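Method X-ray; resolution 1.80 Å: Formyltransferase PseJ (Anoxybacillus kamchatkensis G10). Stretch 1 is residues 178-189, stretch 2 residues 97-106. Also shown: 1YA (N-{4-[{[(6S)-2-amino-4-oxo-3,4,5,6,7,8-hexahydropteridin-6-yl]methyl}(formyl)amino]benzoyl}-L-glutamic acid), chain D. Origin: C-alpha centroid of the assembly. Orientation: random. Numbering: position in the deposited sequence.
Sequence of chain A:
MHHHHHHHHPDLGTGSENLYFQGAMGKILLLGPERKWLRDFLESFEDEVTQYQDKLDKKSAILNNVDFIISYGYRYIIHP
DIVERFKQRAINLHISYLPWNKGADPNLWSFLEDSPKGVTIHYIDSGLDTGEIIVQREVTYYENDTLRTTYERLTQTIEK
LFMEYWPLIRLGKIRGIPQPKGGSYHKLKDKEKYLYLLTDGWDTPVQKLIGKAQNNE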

# COMPACT_ATOMS: atom_id res chain seq x y z
N PRO A 178 -7.38 -12.61 8.58
CA PRO A 178 -6.39 -13.33 7.80
C PRO A 178 -6.59 -12.99 6.34
O PRO A 178 -7.72 -13.00 5.86
CB PRO A 178 -6.72 -14.80 8.08
CG PRO A 178 -7.48 -14.80 9.31
CD PRO A 178 -8.28 -13.53 9.30
N GLN A 179 -5.51 -12.77 5.64
CA GLN A 179 -5.57 -12.54 4.21
C GLN A 179 -6.03 -13.79 3.49
O GLN A 179 -5.35 -14.83 3.58
CB GLN A 179 -4.23 -12.07 3.66
CG GLN A 179 -4.41 -11.39 2.28
CD GLN A 179 -3.16 -10.74 1.70
OE1 GLN A 179 -2.80 -10.99 0.55
NE2 GLN A 179 -2.52 -9.85 2.48
N PRO A 180 -7.14 -13.73 2.73
CA PRO A 180 -7.63 -14.92 2.04
C PRO A 180 -6.54 -15.57 1.26
O PRO A 180 -5.70 -14.92 0.63
CB PRO A 180 -8.73 -14.39 1.13
CG PRO A 180 -9.28 -13.23 1.84
CD PRO A 180 -8.02 -12.59 2.49
N LYS A 181 -6.55 -16.90 1.29
CA LYS A 181 -5.63 -17.65 0.45
C LYS A 181 -6.08 -17.53 -0.99
O LYS A 181 -7.27 -17.63 -1.24
CB LYS A 181 -5.63 -19.12 0.88
CG LYS A 181 -5.28 -19.30 2.32
CD LYS A 181 -5.01 -20.79 2.51
CE LYS A 181 -4.38 -21.11 3.86
NZ LYS A 181 -4.33 -22.61 3.97
N GLY A 182 -5.11 -17.38 -1.93
CA GLY A 182 -5.37 -17.07 -3.32
C GLY A 182 -4.59 -15.84 -3.81
O GLY A 182 -3.59 -15.43 -3.21
N GLY A 183 -5.07 -15.28 -4.92
CA GLY A 183 -4.48 -14.05 -5.47
C GLY A 183 -3.23 -14.29 -6.33
O GLY A 183 -3.08 -15.28 -6.99
N SER A 184 -2.32 -13.33 -6.26
CA SER A 184 -1.13 -13.34 -7.15
C SER A 184 -0.02 -12.47 -6.56
O SER A 184 -0.25 -11.69 -5.64
CB SER A 184 -1.48 -12.85 -8.53
OG SER A 184 -2.08 -11.57 -8.47
N TYR A 185 1.18 -12.62 -7.10
CA TYR A 185 2.36 -11.89 -6.68
C TYR A 185 3.25 -11.63 -7.88
O TYR A 185 3.38 -12.52 -8.73
CB TYR A 185 3.14 -12.66 -5.63
CG TYR A 185 4.49 -11.99 -5.34
CD1 TYR A 185 4.59 -10.96 -4.44
CD2 TYR A 185 5.65 -12.40 -6.00
CE1 TYR A 185 5.80 -10.34 -4.18
CE2 TYR A 185 6.87 -11.79 -5.74
CZ TYR A 185 6.94 -10.76 -4.83
OH TYR A 185 8.15 -10.13 -4.55
N HIS A 186 3.83 -10.42 -7.96
CA HIS A 186 4.74 -10.08 -9.03
C HIS A 186 5.97 -9.35 -8.48
O HIS A 186 5.89 -8.62 -7.52
CB HIS A 186 4.10 -9.21 -10.12
CG HIS A 186 2.81 -9.76 -10.61
ND1 HIS A 186 1.60 -9.50 -9.99
CD2 HIS A 186 2.54 -10.61 -11.63
CE1 HIS A 186 0.64 -10.16 -10.63
NE2 HIS A 186 1.18 -10.85 -11.61
N LYS A 187 7.10 -9.57 -9.13
CA LYS A 187 8.33 -8.82 -8.92
C LYS A 187 8.44 -7.75 -9.99
O LYS A 187 7.79 -7.81 -11.05
CB LYS A 187 9.58 -9.72 -9.03
CG LYS A 187 9.60 -10.96 -8.18
CD LYS A 187 10.48 -12.05 -8.85
CE LYS A 187 11.31 -12.86 -7.85
NZ LYS A 187 10.53 -13.51 -6.74
N LEU A 188 9.32 -6.77 -9.74
CA LEU A 188 9.46 -5.66 -10.68
C LEU A 188 9.85 -6.14 -12.07
O LEU A 188 9.40 -5.57 -13.07
CB LEU A 188 10.49 -4.67 -10.14
CG LEU A 188 10.34 -3.23 -10.60
CD1 LEU A 188 9.10 -2.56 -10.01
CD2 LEU A 188 11.60 -2.42 -10.24
N LYS A 189 10.64 -7.20 -12.17
CA LYS A 189 11.14 -7.63 -13.46
C LYS A 189 10.11 -8.37 -14.29
O LYS A 189 10.30 -8.48 -15.50
CB LYS A 189 12.39 -8.48 -13.26
CG LYS A 189 13.67 -7.66 -12.94
CD LYS A 189 14.31 -7.01 -14.20
CE LYS A 189 14.47 -8.02 -15.35
NZ LYS A 189 15.52 -7.65 -16.33
N1 1YA D . 7.92 -5.09 4.34
C2 1YA D . 7.27 -6.29 4.90
NA2 1YA D . 8.01 -7.20 5.77
N3 1YA D . 5.82 -6.63 4.66
C4 1YA D . 4.99 -5.79 3.78
O4 1YA D . 3.84 -6.13 3.60
C4A 1YA D . 5.66 -4.59 3.20
N5 1YA D . 4.91 -3.73 2.44
C6 1YA D . 5.75 -2.81 1.51
C7 1YA D . 6.83 -2.22 2.11
N8 1YA D . 7.73 -3.13 3.01
C8A 1YA D . 7.13 -4.21 3.52
C9 1YA D . 6.18 -3.73 0.34
N10 1YA D . 6.90 -3.01 -0.72
C11 1YA D . 10.26 -4.87 -2.50
C12 1YA D . 10.44 -3.65 -1.87
C13 1YA D . 9.34 -3.03 -1.27
C14 1YA D . 8.10 -3.65 -1.33
C15 1YA D . 7.93 -4.86 -1.97
C16 1YA D . 9.02 -5.48 -2.56
C17 1YA D . 11.44 -5.58 -3.20
N 1YA D . 11.12 -6.09 -4.56
CA 1YA D . 12.10 -6.79 -5.44
CB 1YA D . 12.43 -8.18 -4.84
CG 1YA D . 11.37 -8.68 -3.84
CD 1YA D . 11.50 -10.19 -3.56
OE1 1YA D . 10.58 -10.79 -2.93
OE2 1YA D . 12.51 -10.82 -3.94
CT 1YA D . 11.49 -6.91 -6.86
O2 1YA D . 10.32 -6.50 -7.13
O1 1YA D . 12.16 -7.42 -7.79
C18 1YA D . 6.45 -1.73 -1.26
O5 1YA D . 5.49 -1.20 -0.82
O 1YA D . 12.50 -5.68 -2.69
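Stretch 2 (97-106) YLPWNKGADP

Stretch 2 (97-106) runs alongside stretch 1 (178-189) in the same direction, mostly as extended loop, and the two join in a short parallel bridge of Tyr 185 with Lys 102 (CA to CA 4.4 Å) and His 186 with Gly 103 (CA to CA 5.1 Å). Together they bury 750 Å², although touching residues are at least 77 positions apart in sequence.

Gln 179 begins the contact: its extended side chain (chi1 and chi2 both t) brings OE1 to 3.5 Å from Pro 99 CA, and OE1 accepts a weak hydrogen bond from Lys 102 NZ at 3.3 Å. Pro 180 adds a loose apolar contact, its CB 4.5 Å from Pro 99 CD, while its carbonyl O lies 3.6 Å from Pro 99 CB; a cis peptide bond precedes Pro 99. The CA-to-CB bond of Lys 181 points away from stretch 2. The Gly 182 carbonyl O lies 3.5 Å from Pro 99 CB and takes a second weak hydrogen bond from Lys 102 NZ, also at 3.5 Å. Lys 102 NZ also donates to Pro 99 O (3.1 Å) within its own stretch, so one amine links Pro 99 to Gln 179 and Gly 182.

Gly 183 and Trp 100 form the closest CA pair, 3.9 Å apart. The same Gly 183 CA lies 3.3 Å from Pro 99 O in a CA-H...O contact and sits over one face of the Trp 100 five-membered ring, 3.9 Å from the ring centroid. A CB here would fall 2.0 Å from Pro 99 O, and the positive phi also favours glycine.

At Ser 184 the backbone ladder begins. Its N donates to Pro 99 O (3.1 Å), and its O accepts from Lys 102 N (3.0 Å), so one residue grips stretch 2 at two points three residues apart. Between them, Ser 184 OG, with chi1 in p, accepts from Asn 101 N at 2.8 Å. Water 1 binds the same Ser 184 OG at 2.7 Å and, weakly, Asn 101 ND2 at 2.9 Å.

The side chains of Tyr 185 and Lys 102 share one face of the bridge, with Tyr 185 CD1 3.8 Å from Lys 102 CB. Gly 103 passes close to this ring, its CA 3.8 Å from Tyr 185 CE1; a CB on Gly 103 would clash with both that CE1 and His 186 O.

His 186 extends the ladder: its N donates to Lys 102 O (3.0 Å), and its O accepts from Ala 104 N (3.0 Å). Its ring meets Asn 101 ND2 at the edge, CE1 to ND2 3.4 Å, and water 2 joins His 186 ND1 (2.8 Å) to Lys 102 O (2.8 Å) and Ala 104 O (2.7 Å).

The CA-to-CB bond of Lys 187 points away from stretch 2. Leu 188 closes the contact, CD1 3.8 Å from Ala 104 CB and 3.7 Å from Asp 105 OD2, while its N donates to 1YA O2 at 2.8 Å.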

# COMPACT_ATOMS: atom_id res chain seq x y z
N TYR A 97 -6.21 -4.86 -4.86
CA TYR A 97 -7.25 -5.56 -4.14
C TYR A 97 -6.64 -6.88 -3.68
O TYR A 97 -6.71 -7.89 -4.36
CB TYR A 97 -8.48 -5.76 -5.01
CG TYR A 97 -9.73 -6.04 -4.17
CD1 TYR A 97 -9.94 -7.24 -3.64
CD2 TYR A 97 -10.64 -5.00 -3.87
CE1 TYR A 97 -11.05 -7.49 -2.83
CE2 TYR A 97 -11.75 -5.22 -3.06
CZ TYR A 97 -11.93 -6.50 -2.55
OH TYR A 97 -13.00 -6.77 -1.71
N LEU A 98 -5.99 -6.88 -2.52
CA LEU A 98 -5.35 -8.13 -2.08
C LEU A 98 -6.44 -9.19 -1.84
O LEU A 98 -7.54 -8.87 -1.34
CB LEU A 98 -4.56 -7.88 -0.79
CG LEU A 98 -3.30 -7.02 -1.01
CD1 LEU A 98 -2.72 -6.54 0.31
CD2 LEU A 98 -2.21 -7.67 -1.83
N PRO A 99 -6.11 -10.49 -2.05
CA PRO A 99 -4.78 -11.02 -2.32
C PRO A 99 -4.23 -10.93 -3.73
O PRO A 99 -3.12 -11.42 -3.96
CB PRO A 99 -4.94 -12.51 -1.95
CG PRO A 99 -6.37 -12.80 -2.39
CD PRO A 99 -7.13 -11.55 -1.97
N TRP A 100 -4.95 -10.30 -4.66
CA TRP A 100 -4.43 -10.17 -6.02
C TRP A 100 -3.37 -9.08 -6.07
O TRP A 100 -3.45 -8.07 -5.36
CB TRP A 100 -5.59 -9.86 -7.02
CG TRP A 100 -6.50 -11.02 -7.15
CD1 TRP A 100 -6.34 -12.08 -8.00
CD2 TRP A 100 -7.67 -11.28 -6.39
NE1 TRP A 100 -7.35 -12.98 -7.81
CE2 TRP A 100 -8.18 -12.52 -6.82
CE3 TRP A 100 -8.35 -10.58 -5.37
CZ2 TRP A 100 -9.34 -13.09 -6.27
CZ3 TRP A 100 -9.49 -11.13 -4.83
CH2 TRP A 100 -9.98 -12.38 -5.26
N ASN A 101 -2.35 -9.30 -6.89
CA ASN A 101 -1.34 -8.28 -7.18
C ASN A 101 -0.59 -7.81 -5.95
O ASN A 101 -0.32 -6.63 -5.78
CB ASN A 101 -1.95 -7.11 -7.95
CG ASN A 101 -2.77 -7.60 -9.13
OD1 ASN A 101 -4.00 -7.32 -9.28
ND2 ASN A 101 -2.13 -8.38 -9.97
N LYS A 102 -0.20 -8.77 -5.10
CA LYS A 102 0.91 -8.53 -4.20
C LYS A 102 2.16 -8.15 -4.99
O LYS A 102 2.33 -8.51 -6.14
CB LYS A 102 1.19 -9.77 -3.32
CG LYS A 102 0.13 -10.25 -2.42
CD LYS A 102 0.49 -11.66 -1.87
CE LYS A 102 -0.32 -12.75 -2.55
NZ LYS A 102 -1.60 -13.02 -1.72
N GLY A 103 3.01 -7.35 -4.35
CA GLY A 103 4.25 -6.96 -4.98
C GLY A 103 4.20 -5.76 -5.90
O GLY A 103 3.51 -4.78 -5.64
N ALA A 104 4.91 -5.85 -7.01
CA ALA A 104 5.21 -4.72 -7.86
C ALA A 104 4.17 -4.49 -8.95
O ALA A 104 3.47 -5.41 -9.39
CB ALA A 104 6.59 -4.94 -8.50
N ASP A 105 4.09 -3.23 -9.39
CA ASP A 105 3.26 -2.83 -10.52
C ASP A 105 1.83 -3.39 -10.44
O ASP A 105 1.30 -3.91 -11.42
CB ASP A 105 3.91 -3.24 -11.82
CG ASP A 105 5.33 -2.69 -11.95
OD1 ASP A 105 5.49 -1.47 -11.77
OD2 ASP A 105 6.26 -3.47 -12.20
N PRO A 106 1.16 -3.27 -9.29
CA PRO A 106 -0.14 -3.92 -9.20
C PRO A 106 -1.15 -3.37 -10.18
O PRO A 106 -1.99 -4.14 -10.66
CB PRO A 106 -0.58 -3.70 -7.75
CG PRO A 106 0.27 -2.51 -7.30
CD PRO A 106 1.58 -2.66 -8.03
O HOH W 1 -3.08 -10.93 -10.89
O HOH W 2 1.63 -7.15 -8.54
O HOH W 3 6.25 -6.10 -12.73